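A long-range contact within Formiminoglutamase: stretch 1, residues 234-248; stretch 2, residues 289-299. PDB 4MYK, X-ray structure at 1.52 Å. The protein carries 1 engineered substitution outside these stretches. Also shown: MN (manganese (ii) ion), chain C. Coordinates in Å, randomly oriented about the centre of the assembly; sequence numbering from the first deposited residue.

Stretch 1 (234-248) SFDVDSLKSSDMPGV
Stretch 2, residues 289-299: YRSPRVAVYMF

A helix packed against an irregular segment illustrates a general rule: apolar side chains pack along one part of the contact, while the polar groups buried with them must each find a partner. In formiminoglutamase, stretch 1 leaves a strand (234-236), makes a 3-10 turn (237-239) and continues as loop, with helical phi/psi at 242-244. It runs against the helix beginning at R290 in the opposite sense, so that V237 lies beside A295 (CA-CA 7.8 Å) and G247 beside S291 (5.1 Å); together they bury 502 Å².

Polar pairing is concentrated at the start of the helix. R290 (chi1 m, chi2 t, chi3 p, chi4 -127°) turns its guanidinium so that NH2 donates to S243 O at 2.7 Å, almost linearly at 178°, with the acceptor at the group's edge; D244 O lies over one face. R290 NH1 donates to water 1 (2.7 Å), which in turn donates to S242 O (2.9 Å), satisfying a second loop carbonyl. S291, chi1 m, places OG 2.7 Å from G247 N and accepts its proton. P246 N, 3.4 Å from S291 OG, has no hydrogen to give. Glycine suits position 247 because an ideal CB would lie 2.7 Å from S291 CB, a clash.

Farther along the helix, the side-chain contacts are apolar. M245 (chi1 t, chi2 p, chi3 143°) starts sideways but brings CE to 3.6 Å from V294 CG1; L240 (m, p) sets CD2 3.9 Å from that same V294 CG1. M298 (m, t, p) sets CE over the F235 ring, 3.3 Å from the centroid and 5° off the normal, and 4.1 Å from V237 CG1.

Beyond the interface, S239 OG and N both donate to D236 O (2.7 and 3.2 Å), while D236 OD2 and D238 OD1 each bind manganese at 2.3 Å.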

# COMPACT_ATOMS: atom_id res chain seq x y z
N SER A 234 -6.22 -19.25 -13.53
CA SER A 234 -6.06 -19.61 -12.12
C SER A 234 -5.37 -18.48 -11.36
O SER A 234 -4.20 -18.18 -11.60
CB SER A 234 -5.23 -20.90 -11.99
OG SER A 234 -5.24 -21.40 -10.66
N PHE A 235 -6.11 -17.86 -10.45
CA PHE A 235 -5.61 -16.65 -9.79
C PHE A 235 -5.38 -16.82 -8.30
O PHE A 235 -6.29 -16.63 -7.51
CB PHE A 235 -6.59 -15.49 -9.99
CG PHE A 235 -5.92 -14.14 -10.00
CD1 PHE A 235 -4.99 -13.81 -9.04
CD2 PHE A 235 -6.22 -13.22 -11.00
CE1 PHE A 235 -4.39 -12.57 -9.05
CE2 PHE A 235 -5.60 -11.97 -11.01
CZ PHE A 235 -4.69 -11.65 -10.04
N ASP A 236 -4.15 -17.17 -7.92
CA ASP A 236 -3.78 -17.20 -6.50
C ASP A 236 -3.69 -15.76 -6.02
O ASP A 236 -2.89 -14.99 -6.55
CB ASP A 236 -2.45 -17.91 -6.30
CG ASP A 236 -2.04 -18.01 -4.82
OD1 ASP A 236 -2.49 -17.20 -3.99
OD2 ASP A 236 -1.27 -18.93 -4.50
N VAL A 237 -4.50 -15.38 -5.04
CA VAL A 237 -4.55 -13.98 -4.63
C VAL A 237 -3.35 -13.53 -3.76
O VAL A 237 -3.18 -12.33 -3.51
CB VAL A 237 -5.91 -13.60 -3.99
CG1 VAL A 237 -7.03 -13.74 -5.00
CG2 VAL A 237 -6.20 -14.45 -2.76
N ASP A 238 -2.51 -14.49 -3.34
CA ASP A 238 -1.28 -14.14 -2.64
C ASP A 238 -0.19 -13.67 -3.62
O ASP A 238 0.97 -13.48 -3.24
CB ASP A 238 -0.81 -15.26 -1.71
CG ASP A 238 -0.14 -16.42 -2.44
OD1 ASP A 238 0.29 -16.25 -3.61
OD2 ASP A 238 -0.04 -17.51 -1.83
N SER A 239 -0.60 -13.49 -4.88
CA SER A 239 0.24 -12.87 -5.90
C SER A 239 0.13 -11.34 -5.86
O SER A 239 0.84 -10.63 -6.56
CB SER A 239 -0.15 -13.38 -7.27
OG SER A 239 -1.47 -12.97 -7.57
N LEU A 240 -0.81 -10.83 -5.06
CA LEU A 240 -0.94 -9.39 -4.84
C LEU A 240 -0.14 -9.01 -3.61
O LEU A 240 0.01 -9.80 -2.68
CB LEU A 240 -2.40 -9.00 -4.60
CG LEU A 240 -3.43 -8.93 -5.74
CD1 LEU A 240 -3.72 -10.30 -6.33
CD2 LEU A 240 -4.69 -8.28 -5.19
N LYS A 241 0.36 -7.78 -3.59
CA LYS A 241 1.06 -7.26 -2.43
C LYS A 241 0.13 -7.21 -1.22
O LYS A 241 -1.04 -6.82 -1.33
CB LYS A 241 1.60 -5.87 -2.74
CG LYS A 241 0.53 -4.92 -3.17
CD LYS A 241 1.06 -3.94 -4.19
CE LYS A 241 1.87 -2.85 -3.52
NZ LYS A 241 2.40 -1.93 -4.56
N SER A 242 0.65 -7.61 -0.07
CA SER A 242 -0.13 -7.61 1.16
C SER A 242 -0.58 -6.22 1.60
O SER A 242 -1.45 -6.10 2.45
CB SER A 242 0.64 -8.31 2.30
OG SER A 242 1.93 -7.73 2.50
N SER A 243 0.01 -5.18 1.04
CA SER A 243 -0.48 -3.83 1.33
C SER A 243 -1.92 -3.65 0.83
O SER A 243 -2.72 -2.96 1.46
CB SER A 243 0.45 -2.76 0.75
OG SER A 243 0.47 -2.79 -0.66
N ASP A 244 -2.23 -4.27 -0.32
CA ASP A 244 -3.59 -4.31 -0.88
C ASP A 244 -4.37 -5.56 -0.47
O ASP A 244 -5.59 -5.53 -0.32
CB ASP A 244 -3.54 -4.29 -2.41
CG ASP A 244 -3.26 -2.93 -2.96
OD1 ASP A 244 -3.54 -1.95 -2.26
OD2 ASP A 244 -2.74 -2.86 -4.09
N MET A 245 -3.65 -6.67 -0.32
CA MET A 245 -4.29 -7.96 -0.15
C MET A 245 -3.64 -8.72 1.01
O MET A 245 -2.92 -9.68 0.79
CB MET A 245 -4.16 -8.75 -1.46
CG MET A 245 -5.08 -9.95 -1.59
SD MET A 245 -6.80 -9.48 -1.41
CE MET A 245 -7.57 -10.58 -2.60
N PRO A 246 -3.88 -8.26 2.25
CA PRO A 246 -3.25 -8.90 3.42
C PRO A 246 -3.90 -10.23 3.86
O PRO A 246 -3.25 -11.03 4.53
CB PRO A 246 -3.38 -7.84 4.52
CG PRO A 246 -4.52 -7.00 4.11
CD PRO A 246 -4.52 -6.98 2.60
N GLY A 247 -5.15 -10.47 3.47
CA GLY A 247 -5.89 -11.61 3.98
C GLY A 247 -5.73 -12.88 3.15
O GLY A 247 -6.67 -13.32 2.49
N VAL A 248 -4.53 -13.45 3.19
CA VAL A 248 -4.19 -14.64 2.43
C VAL A 248 -3.31 -15.47 3.34
O VAL A 248 -2.85 -14.98 4.36
CB VAL A 248 -3.46 -14.32 1.09
CG1 VAL A 248 -4.29 -13.39 0.21
CG2 VAL A 248 -2.09 -13.73 1.35
N TYR A 289 -11.82 -8.12 6.26
CA TYR A 289 -12.69 -7.12 5.62
C TYR A 289 -12.18 -6.61 4.25
O TYR A 289 -12.89 -6.68 3.25
CB TYR A 289 -12.99 -5.94 6.56
CG TYR A 289 -14.19 -5.14 6.11
CD1 TYR A 289 -15.48 -5.52 6.48
CD2 TYR A 289 -14.05 -4.03 5.28
CE1 TYR A 289 -16.59 -4.80 6.05
CE2 TYR A 289 -15.16 -3.30 4.85
CZ TYR A 289 -16.42 -3.69 5.24
OH TYR A 289 -17.54 -2.99 4.83
N ARG A 290 -10.94 -6.12 4.22
CA ARG A 290 -10.37 -5.49 3.04
C ARG A 290 -10.11 -6.49 1.92
O ARG A 290 -10.30 -6.19 0.73
CB ARG A 290 -9.07 -4.78 3.40
CG ARG A 290 -9.22 -3.60 4.35
CD ARG A 290 -7.86 -2.98 4.70
NE ARG A 290 -7.13 -2.48 3.54
CZ ARG A 290 -5.86 -2.80 3.23
NH1 ARG A 290 -5.16 -3.63 4.00
NH2 ARG A 290 -5.29 -2.29 2.15
N SER A 291 -9.64 -7.67 2.32
CA SER A 291 -9.17 -8.66 1.35
C SER A 291 -10.32 -9.36 0.61
O SER A 291 -10.25 -9.55 -0.60
CB SER A 291 -8.23 -9.64 2.05
OG SER A 291 -7.19 -8.91 2.69
N PRO A 292 -11.37 -9.75 1.33
CA PRO A 292 -12.58 -10.27 0.68
C PRO A 292 -13.23 -9.29 -0.30
O PRO A 292 -13.75 -9.70 -1.33
CB PRO A 292 -13.50 -10.57 1.86
CG PRO A 292 -12.55 -10.92 2.97
CD PRO A 292 -11.39 -9.98 2.79
N ARG A 293 -13.20 -8.00 0.02
CA ARG A 293 -13.69 -6.99 -0.91
C ARG A 293 -12.89 -7.02 -2.21
O ARG A 293 -13.45 -6.98 -3.29
CB ARG A 293 -13.67 -5.59 -0.29
CG ARG A 293 -14.61 -5.42 0.90
CD ARG A 293 -14.71 -3.97 1.35
NE ARG A 293 -15.22 -3.10 0.29
CZ ARG A 293 -16.43 -2.54 0.29
NH1 ARG A 293 -17.26 -2.76 1.30
NH2 ARG A 293 -16.80 -1.76 -0.71
N VAL A 294 -11.57 -7.11 -2.09
CA VAL A 294 -10.74 -7.17 -3.29
C VAL A 294 -11.11 -8.38 -4.15
O VAL A 294 -11.20 -8.27 -5.38
CB VAL A 294 -9.25 -7.19 -2.95
CG1 VAL A 294 -8.42 -7.49 -4.21
CG2 VAL A 294 -8.84 -5.87 -2.31
N ALA A 295 -11.32 -9.52 -3.50
CA ALA A 295 -11.61 -10.78 -4.17
C ALA A 295 -12.92 -10.68 -4.95
O ALA A 295 -12.99 -11.10 -6.11
CB ALA A 295 -11.67 -11.92 -3.16
N VAL A 296 -13.94 -10.11 -4.32
CA VAL A 296 -15.24 -9.90 -4.99
C VAL A 296 -15.10 -8.91 -6.14
O VAL A 296 -15.68 -9.11 -7.21
CB VAL A 296 -16.36 -9.47 -3.99
CG1 VAL A 296 -17.61 -9.06 -4.73
CG2 VAL A 296 -16.66 -10.58 -2.98
N TYR A 297 -14.32 -7.85 -5.93
CA TYR A 297 -14.10 -6.86 -6.97
C TYR A 297 -13.33 -7.42 -8.16
O TYR A 297 -13.55 -7.02 -9.30
CB TYR A 297 -13.39 -5.63 -6.41
CG TYR A 297 -14.33 -4.63 -5.76
CD1 TYR A 297 -15.46 -4.18 -6.43
CD2 TYR A 297 -14.08 -4.13 -4.49
CE1 TYR A 297 -16.32 -3.28 -5.85
CE2 TYR A 297 -14.94 -3.22 -3.90
CZ TYR A 297 -16.06 -2.80 -4.58
OH TYR A 297 -16.92 -1.88 -4.01
N MET A 298 -12.43 -8.36 -7.89
CA MET A 298 -11.73 -9.07 -8.95
C MET A 298 -12.70 -9.89 -9.82
O MET A 298 -12.64 -9.85 -11.05
CB MET A 298 -10.65 -9.97 -8.35
CG MET A 298 -9.40 -9.24 -7.94
SD MET A 298 -8.20 -10.30 -7.10
CE MET A 298 -7.78 -11.49 -8.38
N PHE A 299 -13.58 -10.65 -9.17
CA PHE A 299 -14.64 -11.41 -9.85
C PHE A 299 -15.58 -10.46 -10.61
O PHE A 299 -15.98 -10.72 -11.74
CB PHE A 299 -15.43 -12.24 -8.81
CG PHE A 299 -16.71 -12.83 -9.34
CD1 PHE A 299 -16.69 -13.93 -10.18
CD2 PHE A 299 -17.94 -12.28 -8.99
CE1 PHE A 299 -17.87 -14.46 -10.67
CE2 PHE A 299 -19.12 -12.82 -9.47
CZ PHE A 299 -19.09 -13.91 -10.30
MN MN C . 0.83 -18.48 -3.82
O HOH W 1 -2.56 -4.35 4.42
O HOH W 2 -5.71 -0.89 -0.88
O HOH W 3 0.97 -20.81 -3.26